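Local coordinates for protein fimbrium subunit Fim1C (PDB 4QB7) that is probably a component of the tip of fimbriae, the cell-surface filaments that mediate cell adhesion and biofilm formation, at residues I188-L193 with L287-D292; I174-D179 with T259-D264; T308-S313 with I336-E341. All coordinates share one frame; numbering follows the deposited sequence.

The three contacts belong to a beta sandwich of the fimbrillin-like fold. Contact 1 joins neighbouring strands 186-196 and 286-296 of one sheet, contact 2 joins strands 159-178 and 259-270 of the facing sheet, and contact 3 bridges the two sheets between strands 301-313 and 338-346. The centre of contact 1 is about 11 Å from that of contact 2 and about 10 Å from that of contact 3; the centres of contacts 2 and 3 are about 14 Å apart. Along the chain, contacts 1 and 2 alternate their segments, and contact 3 follows both. Leu193 and Leu287 of contact 1 pack on Ile174 of contact 2, so segments distant in sequence interlock in one hydrophobic core.

Contact 1 (I188-L193 with L287-D292); sequences IFVTGL and LKINYD. With SO4 (sulfate ion), chain K; SO4 (sulfate ion), chain J.
Leu193 and Ile289 face each other across an antiparallel strand pair interrupted by a classic beta bulge, in one sheet of the beta sandwich. CG of Leu193 is anti to the backbone N (chi1 -171°), and Leu193 CD1 meets Ile289 CG1 at 4.0 Å. Both side chains lie on the sheet face of Val190 and Tyr291, from which Leu193 also packs on Ile174 of the opposing sheet.

Thr191 and Gly192 form the bulge, both set opposite Asn290. Asn290 O accepts the N-H of Thr191 (N to O 3.0 Å), and Asn290 N donates to Gly192 O at 3.1 Å. In both bonds the donor stands above the carbonyl plane.

Asp292 closes the pairing with two bonds to Phe189, donors in the carbonyl planes: Phe189 N to Asp292 O is 2.9 Å and Asp292 N to Phe189 O 2.8 Å. The Asp292 carboxylate is gripped through OD2 by the Tyr245 hydroxyl and through OD1 by that of Thr306, and OD2 touches the Thr191 methyl.

The Asn290 amide is held at both ends: OD1 accepts from Asn309 N and ND2 donates to O3 of a sulfate ion, probably from the crystallisation liquor, at 2.7 Å.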
ATOM      1  N   ILE A 188      -9.355  -7.198  28.461  1.00 40.64           N
ATOM      2  CA  ILE A 188      -9.652  -6.058  27.585  1.00 40.79           C
ATOM      3  C   ILE A 188      -9.950  -6.625  26.211  1.00 43.05           C
ATOM      4  O   ILE A 188      -9.164  -7.433  25.691  1.00 41.68           O
ATOM      5  CB  ILE A 188      -8.553  -4.947  27.501  1.00 44.22           C
ATOM      6  CG1 ILE A 188      -8.209  -4.374  28.844  1.00 45.01           C
ATOM      7  CG2 ILE A 188      -8.971  -3.797  26.529  1.00 44.13           C
ATOM      8  CD1 ILE A 188      -7.065  -3.404  28.752  1.00 52.10           C
ATOM      9  N   PHE A 189     -11.058  -6.168  25.611  1.00 39.11           N
ATOM     10  CA  PHE A 189     -11.487  -6.580  24.272  1.00 37.59           C
ATOM     11  C   PHE A 189     -11.667  -5.374  23.358  1.00 40.69           C
ATOM     12  O   PHE A 189     -12.358  -4.423  23.732  1.00 40.06           O
ATOM     13  CB  PHE A 189     -12.792  -7.378  24.354  1.00 38.52           C
ATOM     14  CG  PHE A 189     -12.701  -8.634  25.181  1.00 39.56           C
ATOM     15  CD1 PHE A 189     -12.217  -9.818  24.628  1.00 41.77           C
ATOM     16  CD2 PHE A 189     -13.112  -8.642  26.509  1.00 40.48           C
ATOM     17  CE1 PHE A 189     -12.137 -10.983  25.399  1.00 42.16           C
ATOM     18  CE2 PHE A 189     -13.051  -9.813  27.271  1.00 42.55           C
ATOM     19  CZ  PHE A 189     -12.586 -10.978  26.704  1.00 40.69           C
ATOM     20  N   VAL A 190     -11.040  -5.395  22.174  1.00 36.77           N
ATOM     21  CA  VAL A 190     -11.212  -4.301  21.214  1.00 36.09           C
ATOM     22  C   VAL A 190     -12.370  -4.707  20.289  1.00 43.99           C
ATOM     23  O   VAL A 190     -12.413  -5.852  19.810  1.00 43.90           O
ATOM     24  CB  VAL A 190      -9.906  -3.941  20.474  1.00 37.48           C
ATOM     25  CG1 VAL A 190     -10.169  -2.999  19.294  1.00 36.74           C
ATOM     26  CG2 VAL A 190      -8.896  -3.333  21.445  1.00 35.90           C
ATOM     27  N   THR A 191     -13.347  -3.795  20.103  1.00 40.84           N
ATOM     28  CA  THR A 191     -14.569  -4.086  19.345  1.00 39.80           C
ATOM     29  C   THR A 191     -14.735  -3.195  18.107  1.00 45.25           C
ATOM     30  O   THR A 191     -15.574  -3.477  17.249  1.00 48.27           O
ATOM     31  CB  THR A 191     -15.773  -3.901  20.283  1.00 42.32           C
ATOM     32  OG1 THR A 191     -15.729  -2.573  20.808  1.00 38.03           O
ATOM     33  CG2 THR A 191     -15.760  -4.878  21.468  1.00 41.06           C
ATOM     34  N   GLY A 192     -13.978  -2.115  18.030  1.00 39.33           N
ATOM     35  CA  GLY A 192     -14.108  -1.182  16.918  1.00 38.65           C
ATOM     36  C   GLY A 192     -12.881  -0.322  16.725  1.00 41.49           C
ATOM     37  O   GLY A 192     -12.110  -0.111  17.663  1.00 41.14           O
ATOM     38  N   LEU A 193     -12.695   0.163  15.499  1.00 37.24           N
ATOM     39  CA  LEU A 193     -11.575   1.010  15.115  1.00 36.76           C
ATOM     40  C   LEU A 193     -11.944   1.804  13.869  1.00 41.67           C
ATOM     41  O   LEU A 193     -12.483   1.245  12.913  1.00 41.35           O
ATOM     42  CB  LEU A 193     -10.295   0.184  14.866  1.00 35.95           C
ATOM     43  CG  LEU A 193      -9.005   0.984  14.675  1.00 39.98           C
ATOM     44  CD1 LEU A 193      -8.442   1.462  15.988  1.00 40.12           C
ATOM     45  CD2 LEU A 193      -7.984   0.169  14.004  1.00 41.28           C
ATOM     46  N   LEU A 287      -6.616   7.718  15.226  1.00 41.45           N
ATOM     47  CA  LEU A 287      -7.433   6.517  15.334  1.00 40.83           C
ATOM     48  C   LEU A 287      -8.565   6.776  16.342  1.00 45.32           C
ATOM     49  O   LEU A 287      -8.370   7.539  17.275  1.00 46.86           O
ATOM     50  CB  LEU A 287      -6.600   5.297  15.792  1.00 39.99           C
ATOM     51  CG  LEU A 287      -5.453   4.808  14.911  1.00 43.78           C
ATOM     52  CD1 LEU A 287      -4.714   3.683  15.617  1.00 44.42           C
ATOM     53  CD2 LEU A 287      -5.936   4.313  13.569  1.00 40.25           C
ATOM     54  N   LYS A 288      -9.734   6.160  16.150  1.00 41.13           N
ATOM     55  CA  LYS A 288     -10.881   6.192  17.066  1.00 40.52           C
ATOM     56  C   LYS A 288     -11.092   4.739  17.473  1.00 46.53           C
ATOM     57  O   LYS A 288     -11.370   3.903  16.611  1.00 47.39           O
ATOM     58  CB  LYS A 288     -12.137   6.825  16.422  1.00 41.83           C
ATOM     59  CG  LYS A 288     -12.010   8.298  16.015  1.00 43.90           C
ATOM     60  CD  LYS A 288     -11.756   9.229  17.198  1.00 52.39           C
ATOM     61  CE  LYS A 288     -11.940  10.670  16.835  1.00 57.63           C
ATOM     62  NZ  LYS A 288     -13.367  11.051  16.882  1.00 66.25           N
ATOM     63  N   ILE A 289     -10.825   4.404  18.742  1.00 42.24           N
ATOM     64  CA  ILE A 289     -10.891   3.020  19.201  1.00 40.30           C
ATOM     65  C   ILE A 289     -12.032   2.813  20.193  1.00 43.96           C
ATOM     66  O   ILE A 289     -12.404   3.737  20.946  1.00 42.88           O
ATOM     67  CB  ILE A 289      -9.521   2.579  19.776  1.00 42.92           C
ATOM     68  CG1 ILE A 289      -9.413   1.035  19.878  1.00 43.27           C
ATOM     69  CG2 ILE A 289      -9.174   3.313  21.077  1.00 42.56           C
ATOM     70  CD1 ILE A 289      -8.019   0.461  20.156  1.00 46.07           C
ATOM     71  N   ASN A 290     -12.611   1.583  20.150  1.00 39.58           N
ATOM     72  CA  ASN A 290     -13.693   1.105  21.030  1.00 38.12           C
ATOM     73  C   ASN A 290     -13.210  -0.137  21.748  1.00 40.33           C
ATOM     74  O   ASN A 290     -12.682  -1.035  21.105  1.00 41.73           O
ATOM     75  CB  ASN A 290     -14.947   0.778  20.217  1.00 34.63           C
ATOM     76  CG  ASN A 290     -15.610   1.930  19.530  1.00 46.11           C
ATOM     77  OD1 ASN A 290     -15.102   3.049  19.468  1.00 44.79           O
ATOM     78  ND2 ASN A 290     -16.805   1.682  19.022  1.00 36.63           N
ATOM     79  N   TYR A 291     -13.336  -0.194  23.052  1.00 35.56           N
ATOM     80  CA  TYR A 291     -12.865  -1.353  23.814  1.00 34.89           C
ATOM     81  C   TYR A 291     -13.660  -1.508  25.099  1.00 40.37           C
ATOM     82  O   TYR A 291     -14.246  -0.545  25.600  1.00 38.87           O
ATOM     83  CB  TYR A 291     -11.339  -1.305  24.102  1.00 35.78           C
ATOM     84  CG  TYR A 291     -10.864  -0.083  24.848  1.00 37.08           C
ATOM     85  CD1 TYR A 291     -10.640   1.119  24.183  1.00 39.23           C
ATOM     86  CD2 TYR A 291     -10.597  -0.134  26.215  1.00 37.76           C
ATOM     87  CE1 TYR A 291     -10.177   2.247  24.861  1.00 42.63           C
ATOM     88  CE2 TYR A 291     -10.148   0.993  26.908  1.00 38.52           C
ATOM     89  CZ  TYR A 291      -9.938   2.181  26.224  1.00 47.88           C
ATOM     90  OH  TYR A 291      -9.483   3.300  26.871  1.00 50.60           O
ATOM     91  N   ASP A 292     -13.716  -2.757  25.591  1.00 38.65           N
ATOM     92  CA  ASP A 292     -14.430  -3.176  26.800  1.00 37.13           C
ATOM     93  C   ASP A 292     -13.469  -3.745  27.801  1.00 40.14           C
ATOM     94  O   ASP A 292     -12.629  -4.564  27.431  1.00 40.06           O
ATOM     95  CB  ASP A 292     -15.487  -4.233  26.422  1.00 38.39           C
ATOM     96  CG  ASP A 292     -16.565  -3.738  25.466  1.00 47.43           C
ATOM     97  OD1 ASP A 292     -16.862  -2.522  25.481  1.00 47.61           O
ATOM     98  OD2 ASP A 292     -17.143  -4.577  24.732  1.00 51.90           O
TER
HETATM   99  S   SO4 K 410     -18.384  -1.427  19.153  0.50 47.95           S
HETATM  100  O1  SO4 K 410     -18.091  -1.976  20.428  0.50 51.59           O
HETATM  101  O2  SO4 K 410     -19.269  -0.303  19.361  0.50 47.83           O
HETATM  102  O3  SO4 K 410     -17.151  -0.966  18.592  0.50 48.91           O
HETATM  103  O4  SO4 K 410     -19.007  -2.466  18.282  0.50 48.97           O
HETATM  104  S   SO4 J 409      -8.549   3.385  30.461  0.60100.42           S
HETATM  105  O1  SO4 J 409      -8.002   2.262  31.222  0.60 99.75           O
HETATM  106  O2  SO4 J 409      -9.181   4.312  31.404  0.60101.72           O
HETATM  107  O3  SO4 J 409      -7.486   4.055  29.693  0.60 99.41           O
HETATM  108  O4  SO4 J 409      -9.554   2.914  29.529  0.60 99.89           O

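Contact 2 (I174-D179 with T259-D264); sequences IKVKPD and TALFSD. With SO4 (sulfate ion), chain B.
Lys175 and Ala260 form a non-hydrogen-bonded pair, CA to CA 4.1 Å, in a short antiparallel ladder whose next rung, Val176 with Thr259, is a hydrogen-bonded pair (Val176 N to Thr259 O and Thr259 N to Val176 O, each 2.9 Å). The ladder lies in the mixed sheet of the beta sandwich, where strand 159-178 also pairs with strand 323-331. Past Ala260 the 259-264 segment leaves strand geometry, yet Leu261 N still donates to Ile174 O at 2.8 Å, with an N-H...O angle bent to 138°.

The side chains of Ile174, Val176 and Leu261 make the apolar part of the contact. CG of Leu261, anti to its own carbonyl carbon (chi1 -58°), is set against Ile174 O and Val176 CG2. The Leu261 CD1 methyl meets Val176 CG2 at 3.7 Å and Ile174 CG2 at 4.0 Å. The other methyl, CD2, packs on Val190 of the facing sheet. An alanine here would probably open a gap between the sheets, leaving Val176 CG2, Ile174 CG2 and Val190 without the methyls that they pack against.

Phe262 follows and turns its ring to Ile174. Its far atom CZ lies 3.7 Å from Ile174 CD1, and Phe234 packs edge-to-face with the same ring. The backbone N of Ile174 stands over the centre of one face of Phe262, 4.2 Å above the ring plane.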
ATOM      1  N   ILE A 174      -2.056  -2.951  13.727  1.00 39.22           N
ATOM      2  CA  ILE A 174      -2.388  -2.127  14.879  1.00 37.63           C
ATOM      3  C   ILE A 174      -2.518  -3.149  16.005  1.00 43.63           C
ATOM      4  O   ILE A 174      -3.364  -4.043  15.934  1.00 42.81           O
ATOM      5  CB  ILE A 174      -3.595  -1.196  14.690  1.00 38.79           C
ATOM      6  CG1 ILE A 174      -3.347  -0.253  13.504  1.00 38.97           C
ATOM      7  CG2 ILE A 174      -3.812  -0.401  15.976  1.00 37.61           C
ATOM      8  CD1 ILE A 174      -4.499   0.472  12.995  1.00 40.68           C
ATOM      9  N   LYS A 175      -1.559  -3.109  16.951  1.00 40.50           N
ATOM     10  CA  LYS A 175      -1.440  -4.004  18.092  1.00 39.21           C
ATOM     11  C   LYS A 175      -1.813  -3.261  19.379  1.00 44.83           C
ATOM     12  O   LYS A 175      -1.465  -2.091  19.513  1.00 46.36           O
ATOM     13  CB  LYS A 175       0.001  -4.516  18.169  1.00 41.72           C
ATOM     14  CG  LYS A 175       0.427  -5.485  17.067  1.00 39.59           C
ATOM     15  CD  LYS A 175       1.787  -6.021  17.395  1.00 53.09           C
ATOM     16  CE  LYS A 175       2.286  -7.060  16.424  1.00 70.15           C
ATOM     17  NZ  LYS A 175       3.770  -7.156  16.476  1.00 81.34           N
ATOM     18  N   VAL A 176      -2.518  -3.912  20.329  1.00 41.10           N
ATOM     19  CA  VAL A 176      -2.942  -3.265  21.586  1.00 39.46           C
ATOM     20  C   VAL A 176      -2.528  -4.071  22.819  1.00 43.26           C
ATOM     21  O   VAL A 176      -2.537  -5.293  22.785  1.00 43.19           O
ATOM     22  CB  VAL A 176      -4.474  -2.995  21.630  1.00 41.44           C
ATOM     23  CG1 VAL A 176      -4.827  -2.049  22.766  1.00 40.75           C
ATOM     24  CG2 VAL A 176      -5.001  -2.435  20.307  1.00 40.21           C
ATOM     25  N   LYS A 177      -2.197  -3.385  23.927  1.00 40.19           N
ATOM     26  CA  LYS A 177      -1.897  -4.047  25.205  1.00 39.63           C
ATOM     27  C   LYS A 177      -2.171  -3.113  26.384  1.00 44.96           C
ATOM     28  O   LYS A 177      -1.972  -1.906  26.234  1.00 45.60           O
ATOM     29  CB  LYS A 177      -0.442  -4.543  25.268  1.00 41.16           C
ATOM     30  CG  LYS A 177       0.591  -3.460  25.055  1.00 40.59           C
ATOM     31  CD  LYS A 177       1.968  -3.891  25.390  1.00 36.87           C
ATOM     32  CE  LYS A 177       2.932  -2.821  24.948  1.00 42.19           C
ATOM     33  NZ  LYS A 177       4.338  -3.287  25.024  1.00 55.51           N
ATOM     34  N   PRO A 178      -2.540  -3.629  27.582  1.00 41.52           N
ATOM     35  CA  PRO A 178      -2.618  -2.746  28.760  1.00 41.10           C
ATOM     36  C   PRO A 178      -1.192  -2.434  29.262  1.00 45.86           C
ATOM     37  O   PRO A 178      -0.244  -3.116  28.830  1.00 45.53           O
ATOM     38  CB  PRO A 178      -3.399  -3.595  29.757  1.00 42.92           C
ATOM     39  CG  PRO A 178      -2.988  -4.998  29.442  1.00 47.04           C
ATOM     40  CD  PRO A 178      -2.800  -5.041  27.955  1.00 42.77           C
ATOM     41  N   ASP A 179      -1.009  -1.409  30.143  1.00 43.03           N
ATOM     42  CA  ASP A 179       0.350  -1.067  30.627  1.00 44.16           C
ATOM     43  C   ASP A 179       0.787  -1.955  31.808  1.00 47.88           C
ATOM     44  O   ASP A 179       1.960  -1.967  32.164  1.00 50.23           O
ATOM     45  CB  ASP A 179       0.492   0.436  30.989  1.00 46.83           C
ATOM     46  CG  ASP A 179      -0.386   0.939  32.122  1.00 61.51           C
ATOM     47  OD1 ASP A 179      -1.500   0.389  32.304  1.00 64.93           O
ATOM     48  OD2 ASP A 179       0.001   1.937  32.775  1.00 66.70           O
ATOM     49  N   THR A 259      -1.227  -7.455  21.277  1.00 41.62           N
ATOM     50  CA  THR A 259      -2.054  -8.319  20.435  1.00 40.13           C
ATOM     51  C   THR A 259      -2.495  -7.597  19.164  1.00 43.01           C
ATOM     52  O   THR A 259      -3.039  -6.507  19.243  1.00 42.06           O
ATOM     53  CB  THR A 259      -3.223  -8.822  21.265  1.00 38.40           C
ATOM     54  OG1 THR A 259      -2.666  -9.594  22.339  1.00 41.16           O
ATOM     55  CG2 THR A 259      -4.221  -9.641  20.451  1.00 31.18           C
ATOM     56  N   ALA A 260      -2.280  -8.232  17.999  1.00 40.36           N
ATOM     57  CA  ALA A 260      -2.653  -7.701  16.685  1.00 40.23           C
ATOM     58  C   ALA A 260      -4.183  -7.585  16.469  1.00 43.28           C
ATOM     59  O   ALA A 260      -4.942  -8.480  16.880  1.00 41.97           O
ATOM     60  CB  ALA A 260      -2.073  -8.587  15.608  1.00 41.15           C
ATOM     61  N   LEU A 261      -4.615  -6.518  15.756  1.00 39.12           N
ATOM     62  CA  LEU A 261      -6.030  -6.306  15.414  1.00 38.64           C
ATOM     63  C   LEU A 261      -6.331  -6.745  13.961  1.00 43.59           C
ATOM     64  O   LEU A 261      -7.488  -6.986  13.617  1.00 43.26           O
ATOM     65  CB  LEU A 261      -6.476  -4.849  15.635  1.00 38.00           C
ATOM     66  CG  LEU A 261      -6.334  -4.249  17.041  1.00 40.75           C
ATOM     67  CD1 LEU A 261      -6.764  -2.815  17.026  1.00 39.13           C
ATOM     68  CD2 LEU A 261      -7.109  -5.039  18.109  1.00 42.09           C
ATOM     69  N   PHE A 262      -5.284  -6.865  13.134  1.00 41.11           N
ATOM     70  CA  PHE A 262      -5.362  -7.333  11.741  1.00 41.30           C
ATOM     71  C   PHE A 262      -4.897  -8.760  11.668  1.00 51.19           C
ATOM     72  O   PHE A 262      -3.987  -9.137  12.418  1.00 52.32           O
ATOM     73  CB  PHE A 262      -4.477  -6.492  10.781  1.00 41.23           C
ATOM     74  CG  PHE A 262      -4.655  -4.992  10.696  1.00 41.03           C
ATOM     75  CD1 PHE A 262      -5.703  -4.353  11.356  1.00 42.22           C
ATOM     76  CD2 PHE A 262      -3.811  -4.224   9.905  1.00 41.17           C
ATOM     77  CE1 PHE A 262      -5.871  -2.969  11.265  1.00 41.37           C
ATOM     78  CE2 PHE A 262      -3.971  -2.839   9.833  1.00 42.57           C
ATOM     79  CZ  PHE A 262      -4.996  -2.223  10.518  1.00 39.95           C
ATOM     80  N   SER A 263      -5.421  -9.536  10.700  1.00 50.69           N
ATOM     81  CA  SER A 263      -4.951 -10.907  10.526  1.00 51.60           C
ATOM     82  C   SER A 263      -3.570 -10.878   9.864  1.00 56.69           C
ATOM     83  O   SER A 263      -3.187  -9.842   9.318  1.00 56.79           O
ATOM     84  CB  SER A 263      -5.954 -11.729   9.728  1.00 56.02           C
ATOM     85  OG  SER A 263      -5.851 -11.462   8.345  1.00 69.48           O
ATOM     86  N   ASP A 264      -2.821 -11.984   9.941  1.00 54.95           N
ATOM     87  CA  ASP A 264      -1.473 -12.133   9.372  1.00 56.37           C
ATOM     88  C   ASP A 264      -1.386 -11.793   7.897  1.00 61.39           C
ATOM     89  O   ASP A 264      -0.355 -11.292   7.442  1.00 62.59           O
ATOM     90  CB  ASP A 264      -0.962 -13.580   9.546  1.00 60.13           C
ATOM     91  CG  ASP A 264      -0.409 -13.920  10.925  1.00 81.15           C
ATOM     92  OD1 ASP A 264      -0.133 -12.972  11.717  1.00 81.39           O
ATOM     93  OD2 ASP A 264      -0.225 -15.133  11.209  1.00 92.80           O
TER
HETATM   94  S   SO4 B 401       5.174  -5.238  21.811  0.70 59.59           S
HETATM   95  O1  SO4 B 401       6.010  -6.413  22.044  0.70 62.59           O
HETATM   96  O2  SO4 B 401       5.979  -4.007  21.803  0.70 57.89           O
HETATM   97  O3  SO4 B 401       4.505  -5.386  20.511  0.70 60.47           O
HETATM   98  O4  SO4 B 401       4.217  -5.203  22.911  0.70 59.14           O
HETATM   99  O   HOH W   1      -2.120  -7.655  24.148  1.00 42.10           O

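Contact 3 (T308-S313 with I336-E341); sequences TNKEVS and IKITVE
Lys310 NZ donates to the backbone O of Ile336 at 2.7 Å, standing 45° above the plane of that carbonyl. CG of Lys310, anti to the backbone N (chi1 166°), rests 3.9 Å from Ile338 CD1; the chain then bends at chi2 and chi4, and Lys310 CE lies 3.9 Å from Ile336 CG2.

Val312 continues the contact with both of its methyls. CG2 meets Ile338 CD1 at 3.8 Å, the two side chains crossing at about a right angle, and CG1 packs against Val340 CG2. A water donates to Glu311 O and weakly accepts from Ile338 N.

These side chains span two sheets of the sandwich: the axes of strands 310-313 and 338-341 come within 7.2 Å at an angle of 33°, and no backbone pairing joins them. Within their own sheets, Lys310 and Val312 make backbone hydrogen bonds to Ile289 and Leu287, with a G1 beta bulge at Asn309 and Lys310, whereas Thr339 and Glu341 make theirs to Thr330 and Val328.

The contact is thus mainly apolar: Val312, Ile338 and Val340 pack between the sheets, and the Lys310 amine, probably protonated, adds one hydrogen bond just before strand 338-346.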
ATOM      1  N   THR A 308     -15.980   3.936  23.942  1.00 40.62           N
ATOM      2  CA  THR A 308     -16.092   4.027  22.488  1.00 41.49           C
ATOM      3  C   THR A 308     -15.684   5.417  21.992  1.00 47.16           C
ATOM      4  O   THR A 308     -15.788   6.375  22.738  1.00 48.97           O
ATOM      5  CB  THR A 308     -17.497   3.653  21.952  1.00 47.74           C
ATOM      6  OG1 THR A 308     -18.460   4.682  22.225  1.00 41.72           O
ATOM      7  CG2 THR A 308     -17.954   2.284  22.397  1.00 48.33           C
ATOM      8  N   ASN A 309     -15.250   5.517  20.717  1.00 43.28           N
ATOM      9  CA  ASN A 309     -14.867   6.745  20.017  1.00 43.65           C
ATOM     10  C   ASN A 309     -13.724   7.469  20.750  1.00 46.71           C
ATOM     11  O   ASN A 309     -13.646   8.695  20.714  1.00 48.38           O
ATOM     12  CB  ASN A 309     -16.098   7.670  19.784  1.00 48.72           C
ATOM     13  CG  ASN A 309     -15.977   8.651  18.619  1.00 85.28           C
ATOM     14  OD1 ASN A 309     -15.465   8.327  17.526  1.00 85.06           O
ATOM     15  ND2 ASN A 309     -16.508   9.866  18.804  1.00 76.51           N
ATOM     16  N   LYS A 310     -12.815   6.700  21.382  1.00 42.09           N
ATOM     17  CA  LYS A 310     -11.637   7.218  22.084  1.00 41.43           C
ATOM     18  C   LYS A 310     -10.551   7.564  21.035  1.00 47.18           C
ATOM     19  O   LYS A 310     -10.103   6.729  20.253  1.00 46.17           O
ATOM     20  CB  LYS A 310     -11.145   6.204  23.144  1.00 42.12           C
ATOM     21  CG  LYS A 310      -9.756   6.428  23.731  1.00 51.92           C
ATOM     22  CD  LYS A 310      -9.613   7.743  24.494  1.00 66.88           C
ATOM     23  CE  LYS A 310      -8.616   7.664  25.620  1.00 79.40           C
ATOM     24  NZ  LYS A 310      -9.104   6.776  26.718  1.00 85.48           N
ATOM     25  N   GLU A 311     -10.178   8.830  21.014  1.00 46.46           N
ATOM     26  CA  GLU A 311      -9.206   9.414  20.109  1.00 46.24           C
ATOM     27  C   GLU A 311      -7.794   9.025  20.513  1.00 51.03           C
ATOM     28  O   GLU A 311      -7.428   9.075  21.695  1.00 51.33           O
ATOM     29  CB  GLU A 311      -9.368  10.927  20.137  1.00 48.30           C
ATOM     30  CG  GLU A 311      -8.725  11.620  18.971  1.00 58.34           C
ATOM     31  CD  GLU A 311      -8.833  13.123  19.057  1.00 78.24           C
ATOM     32  OE1 GLU A 311      -7.937  13.747  19.678  1.00 67.42           O
ATOM     33  OE2 GLU A 311      -9.793  13.677  18.468  1.00 66.04           O
ATOM     34  N   VAL A 312      -7.014   8.612  19.515  1.00 46.15           N
ATOM     35  CA  VAL A 312      -5.619   8.210  19.640  1.00 44.37           C
ATOM     36  C   VAL A 312      -4.873   8.903  18.501  1.00 49.88           C
ATOM     37  O   VAL A 312      -5.133   8.588  17.346  1.00 50.37           O
ATOM     38  CB  VAL A 312      -5.465   6.665  19.611  1.00 45.31           C
ATOM     39  CG1 VAL A 312      -4.008   6.252  19.603  1.00 45.35           C
ATOM     40  CG2 VAL A 312      -6.186   6.010  20.760  1.00 43.94           C
ATOM     41  N   SER A 313      -4.002   9.879  18.810  1.00 47.54           N
ATOM     42  CA  SER A 313      -3.239  10.591  17.787  1.00 47.72           C
ATOM     43  C   SER A 313      -2.082   9.748  17.296  1.00 51.05           C
ATOM     44  O   SER A 313      -1.370   9.155  18.110  1.00 51.41           O
ATOM     45  CB  SER A 313      -2.707  11.918  18.320  1.00 52.47           C
ATOM     46  OG  SER A 313      -3.697  12.935  18.342  1.00 63.95           O
ATOM     47  N   ILE A 336      -6.529   8.092  31.413  1.00 72.72           N
ATOM     48  CA  ILE A 336      -7.352   8.244  30.194  1.00 72.49           C
ATOM     49  C   ILE A 336      -6.511   7.724  29.033  1.00 70.99           C
ATOM     50  O   ILE A 336      -6.907   6.807  28.341  1.00 70.36           O
ATOM     51  CB  ILE A 336      -7.717   9.776  30.018  1.00 78.06           C
ATOM     52  CG1 ILE A 336      -8.551  10.330  31.181  1.00 80.03           C
ATOM     53  CG2 ILE A 336      -8.330  10.131  28.655  1.00 79.70           C
ATOM     54  CD1 ILE A 336      -7.715  11.311  32.145  1.00 95.84           C
ATOM     55  N   LYS A 337      -5.319   8.309  28.892  1.00 64.95           N
ATOM     56  CA  LYS A 337      -4.238   8.119  27.926  1.00 63.01           C
ATOM     57  C   LYS A 337      -4.105   6.725  27.296  1.00 60.77           C
ATOM     58  O   LYS A 337      -4.249   5.689  27.956  1.00 58.79           O
ATOM     59  CB  LYS A 337      -2.920   8.426  28.653  1.00 66.50           C
ATOM     60  CG  LYS A 337      -1.827   9.083  27.812  1.00 90.09           C
ATOM     61  CD  LYS A 337      -0.572   9.313  28.684  1.00104.87           C
ATOM     62  CE  LYS A 337       0.451  10.257  28.086  1.00120.48           C
ATOM     63  NZ  LYS A 337       1.597  10.480  29.010  1.00131.13           N
ATOM     64  N   ILE A 338      -3.814   6.740  25.989  1.00 54.56           N
ATOM     65  CA  ILE A 338      -3.414   5.625  25.116  1.00 50.81           C
ATOM     66  C   ILE A 338      -2.209   6.157  24.391  1.00 51.88           C
ATOM     67  O   ILE A 338      -2.342   7.170  23.706  1.00 51.43           O
ATOM     68  CB  ILE A 338      -4.467   5.053  24.138  1.00 51.39           C
ATOM     69  CG1 ILE A 338      -5.744   4.603  24.832  1.00 50.58           C
ATOM     70  CG2 ILE A 338      -3.844   3.920  23.342  1.00 50.92           C
ATOM     71  CD1 ILE A 338      -6.804   3.944  23.846  1.00 51.41           C
ATOM     72  N   THR A 339      -1.034   5.551  24.593  1.00 47.22           N
ATOM     73  CA  THR A 339       0.190   6.033  23.944  1.00 46.81           C
ATOM     74  C   THR A 339       0.505   5.143  22.745  1.00 47.77           C
ATOM     75  O   THR A 339       0.116   3.983  22.740  1.00 45.60           O
ATOM     76  CB  THR A 339       1.346   6.147  24.939  1.00 51.47           C
ATOM     77  OG1 THR A 339       1.616   4.879  25.493  1.00 53.85           O
ATOM     78  CG2 THR A 339       1.046   7.103  26.050  1.00 50.68           C
ATOM     79  N   VAL A 340       1.173   5.708  21.712  1.00 44.68           N
ATOM     80  CA  VAL A 340       1.443   5.018  20.455  1.00 44.15           C
ATOM     81  C   VAL A 340       2.925   4.942  20.146  1.00 49.05           C
ATOM     82  O   VAL A 340       3.649   5.909  20.338  1.00 49.62           O
ATOM     83  CB  VAL A 340       0.680   5.720  19.278  1.00 47.58           C
ATOM     84  CG1 VAL A 340       0.871   4.998  17.941  1.00 46.62           C
ATOM     85  CG2 VAL A 340      -0.795   5.848  19.586  1.00 46.83           C
ATOM     86  N   GLU A 341       3.352   3.795  19.611  1.00 46.32           N
ATOM     87  CA  GLU A 341       4.690   3.558  19.076  1.00 47.02           C
ATOM     88  C   GLU A 341       4.528   3.235  17.613  1.00 50.56           C
ATOM     89  O   GLU A 341       3.790   2.309  17.270  1.00 49.50           O
ATOM     90  CB  GLU A 341       5.447   2.408  19.770  1.00 48.80           C
ATOM     91  CG  GLU A 341       5.615   2.492  21.276  1.00 63.01           C
ATOM     92  CD  GLU A 341       6.184   1.212  21.868  1.00 91.73           C
ATOM     93  OE1 GLU A 341       7.402   0.973  21.690  1.00 96.50           O
ATOM     94  OE2 GLU A 341       5.406   0.424  22.461  1.00 77.72           O
TER
HETATM   95  O   HOH W   2      -5.269   9.118  24.104  1.00 65.74           O